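PDB 4RHJ: arginase from Trypanosoma brucei brucei, which is of unsettled function: it has the arginase-deacetylase fold but evolved without a binuclear manganese cluster, so the arginase activity assigned to its family is uncertain here. Local coordinates for residues Leu293-Tyr296 and Gly302-Ala305; Met55-Pro60 and Thr111-Ser116. One frame throughout, in Å; residues are numbered along the deposited sequence.

Contact 1: residues Leu293-Tyr296 and Gly302-Ala305; sequences LDVY and GLTA
The carboxylate of Asp294 and the first turn of the helix that begins at Leu303 carry most of the polar contact. Asp294 OD1 lies 2.5 Å from Thr304 OG1, which gives it its hydrogen and approaches from above the carboxylate plane, 56° out of it. The backbone N of Thr304 forks to both oxygens on their syn sides, 3.1 Å to Asp294 OD1 and 3.1 Å to Asp294 OD2, so two donors of one residue fix the rotation of the carboxylate. Chi1 of Thr304 (-46°) sets OG1 beside its own backbone N, which lets both reach OD1. Thr304 OG1 also bonds to Ala255 N.

Among the backbones, Leu303 N reaches Val295 O at 3.0 Å, nearly straight (N-H...O 171°), next to the single backbone bridge of Tyr296 and Gly302.

The apolar contacts are lighter. Gly302 CA sits over one face of the Tyr296 ring, 4.2 Å from its centroid, a CH-pi contact, and Val295 CG1 meets Leu303 CD2 at 4.2 Å. Val295 of a neighbouring subunit also packs on Leu303.

Gly302 is at the N-cap, and a loop aspartate accepts the first-turn N-H of Thr304 at the N-terminus of helix 303-316 in the arginase-deacetylase fold.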
loop_
_atom_site.group_PDB
_atom_site.type_symbol
_atom_site.label_atom_id
_atom_site.label_comp_id
_atom_site.label_asym_id
_atom_site.label_seq_id
_atom_site.Cartn_x
_atom_site.Cartn_y
_atom_site.Cartn_z
ATOM N N LEU A 293 2.529 -6.281 -16.732
ATOM C CA LEU A 293 2.573 -6.879 -15.395
ATOM C C LEU A 293 1.901 -5.999 -14.345
ATOM O O LEU A 293 1.877 -6.332 -13.170
ATOM C CB LEU A 293 4.028 -7.147 -14.988
ATOM C CG LEU A 293 4.979 -7.834 -15.979
ATOM C CD1 LEU A 293 6.342 -7.929 -15.380
ATOM C CD2 LEU A 293 4.494 -9.238 -16.396
ATOM N N ASP A 294 1.334 -4.882 -14.790
ATOM C CA ASP A 294 0.781 -3.879 -13.890
ATOM C C ASP A 294 -0.641 -4.188 -13.431
ATOM O O ASP A 294 -1.375 -4.940 -14.069
ATOM C CB ASP A 294 0.815 -2.502 -14.566
ATOM C CG ASP A 294 1.060 -1.367 -13.578
ATOM O OD1 ASP A 294 1.006 -1.591 -12.354
ATOM O OD2 ASP A 294 1.300 -0.236 -14.036
ATOM N N VAL A 295 -1.031 -3.601 -12.305
ATOM C CA VAL A 295 -2.425 -3.661 -11.875
ATOM C C VAL A 295 -3.042 -2.376 -12.395
ATOM O O VAL A 295 -2.428 -1.304 -12.318
ATOM C CB VAL A 295 -2.600 -3.802 -10.324
ATOM C CG1 VAL A 295 -4.023 -3.452 -9.895
ATOM C CG2 VAL A 295 -2.245 -5.208 -9.839
ATOM N N TYR A 296 -4.233 -2.481 -12.960
ATOM C CA TYR A 296 -4.827 -1.326 -13.616
ATOM C C TYR A 296 -6.126 -0.879 -12.971
ATOM O O TYR A 296 -6.926 -1.704 -12.565
ATOM C CB TYR A 296 -5.074 -1.625 -15.096
ATOM C CG TYR A 296 -3.822 -1.660 -15.928
ATOM C CD1 TYR A 296 -3.423 -0.555 -16.652
ATOM C CD2 TYR A 296 -3.018 -2.789 -15.957
ATOM C CE1 TYR A 296 -2.282 -0.572 -17.394
ATOM C CE2 TYR A 296 -1.876 -2.820 -16.716
ATOM C CZ TYR A 296 -1.507 -1.710 -17.421
ATOM O OH TYR A 296 -0.355 -1.731 -18.161
ATOM N N GLY A 302 -2.073 2.338 -14.991
ATOM C CA GLY A 302 -1.273 1.407 -14.223
ATOM C C GLY A 302 -0.828 2.043 -12.930
ATOM O O GLY A 302 -0.323 3.169 -12.916
ATOM N N LEU A 303 -1.027 1.319 -11.838
ATOM C CA LEU A 303 -0.505 1.704 -10.530
ATOM C C LEU A 303 1.000 2.012 -10.554
ATOM O O LEU A 303 1.474 2.921 -9.891
ATOM C CB LEU A 303 -0.786 0.595 -9.521
ATOM C CG LEU A 303 -1.970 0.899 -8.613
ATOM C CD1 LEU A 303 -3.201 1.298 -9.431
ATOM C CD2 LEU A 303 -2.248 -0.285 -7.721
ATOM N N THR A 304 1.751 1.236 -11.323
ATOM C CA THR A 304 3.198 1.406 -11.377
ATOM C C THR A 304 3.579 2.632 -12.170
ATOM O O THR A 304 4.602 3.265 -11.903
ATOM C CB THR A 304 3.860 0.202 -11.993
ATOM O OG1 THR A 304 3.293 -0.976 -11.409
ATOM C CG2 THR A 304 5.385 0.242 -11.772
ATOM N N ALA A 305 2.754 2.958 -13.157
ATOM C CA ALA A 305 2.977 4.165 -13.950
ATOM C C ALA A 305 2.809 5.403 -13.058
ATOM O O ALA A 305 3.631 6.322 -13.086
ATOM C CB ALA A 305 2.034 4.218 -15.108
#

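Contact 2: residues Met55-Pro60 and Thr111-Ser116; sequences MPRRAP and TETPTS
Arg57 reaches across from the loop between strand 46-50 and helix 62-66 to lie against Thr113 and Thr111 in the loop between strand 95-103 and helix 116-131, and this one side chain makes nearly all the contact. Its closely packed part is the methyl of Thr113: CG2 is 3.3 Å from Arg57 NE and 3.7 Å from Arg57 CG, so the methyl touches the aliphatic shaft and the start of the guanidinium. Chi1 of Thr113 (45°) turns OG1 between its backbone N and carbonyl carbon and leaves CG2 as the branch that meets the arginine. From CG to NE the arginine chain is extended, which brings NE to the Thr113 methyl, and the turn at chi4 (-72°) helps bring Arg57 NH2 to Thr111 CA, 3.3 Å away.

Beyond Thr113 CG2 and Thr111 CA the contact thins. At the guanidinium edge, in its plane, Thr111 O lies 3.8 Å from Arg57 NH2, too far for a hydrogen bond. The Glu112 side chain leaves its backbone away from the 55-60 loop, and OE1 remains 5.6 Å from Arg57 NH2; that carboxylate oxygen instead takes a weak bond from Thr111 N. Thr111, Glu112 and Thr113 are all exposed, and Glu112 centres an inverse gamma turn. Met21 adds a further neighbour to Arg57.

With only 136 Å² buried and neither a hydrogen bond nor a salt bridge between the loops, the chemistry is van der Waals contact beside a charged group, to which Thr111 O and, farther off, the Glu112 carboxylate probably add only weak attraction.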
loop_
_atom_site.group_PDB
_atom_site.type_symbol
_atom_site.label_atom_id
_atom_site.label_comp_id
_atom_site.label_asym_id
_atom_site.label_seq_id
_atom_site.Cartn_x
_atom_site.Cartn_y
_atom_site.Cartn_z
ATOM N N MET A 55 12.131 -4.842 -22.058
ATOM C CA MET A 55 10.701 -4.634 -21.830
ATOM C C MET A 55 9.994 -4.706 -23.185
ATOM O O MET A 55 10.645 -4.524 -24.205
ATOM C CB MET A 55 10.454 -3.277 -21.152
ATOM C CG MET A 55 11.174 -3.113 -19.799
ATOM S SD MET A 55 10.473 -4.223 -18.555
ATOM C CE MET A 55 11.831 -4.572 -17.454
ATOM N N PRO A 56 8.672 -4.967 -23.206
ATOM C CA PRO A 56 7.863 -4.941 -24.436
ATOM C C PRO A 56 8.135 -3.757 -25.370
ATOM O O PRO A 56 8.707 -2.756 -24.955
ATOM C CB PRO A 56 6.440 -4.879 -23.891
ATOM C CG PRO A 56 6.513 -5.727 -22.694
ATOM C CD PRO A 56 7.858 -5.426 -22.069
ATOM N N ARG A 57 7.712 -3.880 -26.623
ATOM C CA ARG A 57 7.990 -2.859 -27.628
ATOM C C ARG A 57 7.300 -1.521 -27.338
ATOM O O ARG A 57 7.827 -0.450 -27.660
ATOM C CB ARG A 57 7.576 -3.352 -29.010
ATOM C CG ARG A 57 8.468 -2.818 -30.109
ATOM C CD ARG A 57 7.926 -3.094 -31.506
ATOM N NE ARG A 57 8.962 -2.943 -32.525
ATOM C CZ ARG A 57 9.472 -1.778 -32.911
ATOM N NH1 ARG A 57 9.051 -0.645 -32.363
ATOM N NH2 ARG A 57 10.411 -1.744 -33.844
ATOM N N ARG A 58 6.115 -1.576 -26.744
ATOM C CA ARG A 58 5.434 -0.347 -26.373
ATOM C C ARG A 58 5.961 0.148 -25.036
ATOM O O ARG A 58 5.905 -0.564 -24.023
ATOM C CB ARG A 58 3.918 -0.546 -26.310
ATOM C CG ARG A 58 3.160 0.664 -25.762
ATOM C CD ARG A 58 1.690 0.355 -25.575
ATOM N NE ARG A 58 1.014 1.375 -24.782
ATOM C CZ ARG A 58 0.903 1.346 -23.456
ATOM N NH1 ARG A 58 1.428 0.347 -22.759
ATOM N NH2 ARG A 58 0.262 2.322 -22.823
ATOM N N ALA A 59 6.493 1.366 -25.053
ATOM C CA ALA A 59 6.936 2.043 -23.844
ATOM C C ALA A 59 6.151 3.327 -23.636
ATOM O O ALA A 59 6.453 4.350 -24.240
ATOM C CB ALA A 59 8.408 2.342 -23.913
ATOM N N PRO A 60 5.125 3.273 -22.791
ATOM C CA PRO A 60 4.399 4.505 -22.485
ATOM C C PRO A 60 5.187 5.348 -21.495
ATOM O O PRO A 60 5.985 6.161 -21.927
ATOM C CB PRO A 60 3.080 4.008 -21.895
ATOM C CG PRO A 60 3.383 2.621 -21.382
ATOM C CD PRO A 60 4.564 2.084 -22.128
ATOM N N THR A 111 10.108 -2.968 -37.422
ATOM C CA THR A 111 9.804 -3.859 -36.318
ATOM C C THR A 111 11.088 -4.514 -35.851
ATOM O O THR A 111 11.067 -5.338 -34.948
ATOM C CB THR A 111 8.795 -4.946 -36.712
ATOM O OG1 THR A 111 9.464 -5.974 -37.457
ATOM C CG2 THR A 111 7.667 -4.353 -37.544
ATOM N N GLU A 112 12.207 -4.150 -36.472
ATOM C CA GLU A 112 13.499 -4.739 -36.127
ATOM C C GLU A 112 14.001 -4.224 -34.791
ATOM O O GLU A 112 14.812 -3.297 -34.736
ATOM C CB GLU A 112 14.545 -4.448 -37.204
ATOM C CG GLU A 112 14.263 -5.068 -38.556
ATOM C CD GLU A 112 13.088 -4.426 -39.253
ATOM O OE1 GLU A 112 12.604 -3.395 -38.747
ATOM O OE2 GLU A 112 12.643 -4.951 -40.295
ATOM N N THR A 113 13.524 -4.836 -33.715
ATOM C CA THR A 113 13.915 -4.440 -32.370
ATOM C C THR A 113 15.363 -4.813 -32.094
ATOM O O THR A 113 15.785 -5.934 -32.352
ATOM C CB THR A 113 13.006 -5.085 -31.306
ATOM O OG1 THR A 113 12.815 -6.474 -31.611
ATOM C CG2 THR A 113 11.652 -4.388 -31.265
ATOM N N PRO A 114 16.132 -3.857 -31.566
ATOM C CA PRO A 114 17.571 -3.982 -31.326
ATOM C C PRO A 114 17.972 -5.157 -30.443
ATOM O O PRO A 114 17.145 -5.797 -29.790
ATOM C CB PRO A 114 17.922 -2.664 -30.631
ATOM C CG PRO A 114 16.886 -1.726 -31.105
ATOM C CD PRO A 114 15.635 -2.519 -31.210
ATOM N N THR A 115 19.270 -5.427 -30.450
ATOM C CA THR A 115 19.878 -6.444 -29.616
ATOM C C THR A 115 20.467 -5.737 -28.414
ATOM O O THR A 115 20.428 -4.528 -28.356
ATOM C CB THR A 115 20.955 -7.208 -30.373
ATOM O OG1 THR A 115 22.100 -6.366 -30.538
ATOM C CG2 THR A 115 20.431 -7.626 -31.740
ATOM N N SER A 116 21.014 -6.493 -27.467
ATOM C CA SER A 116 21.611 -5.931 -26.249
ATOM C C SER A 116 22.848 -5.083 -26.549
ATOM O O SER A 116 23.178 -4.169 -25.805
ATOM C CB SER A 116 21.982 -7.047 -25.261
ATOM O OG SER A 116 20.840 -7.753 -24.794
#

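In the fold
Contact 1 is buried and contact 2 lies at the surface. Their centres are 19 Å apart, but the nearest atoms come within about 5 Å without touching. They hold different elements. Residues 293-296 and 302-305 join the loop after strand 281-287 to the start of helix 303-316, six residues apart in sequence, and face two other subunits; residues 55-60 and 111-116 bring together loops that follow strands 46-50 and 95-103, and no other chain of the assembly touches them. The chemistry follows the setting: directional bonds within 262 Å² of buried surface in contact 1, against about half that area and no hydrogen bond between its segments in contact 2. Both belong to connections leaving strands of the parallel sheet.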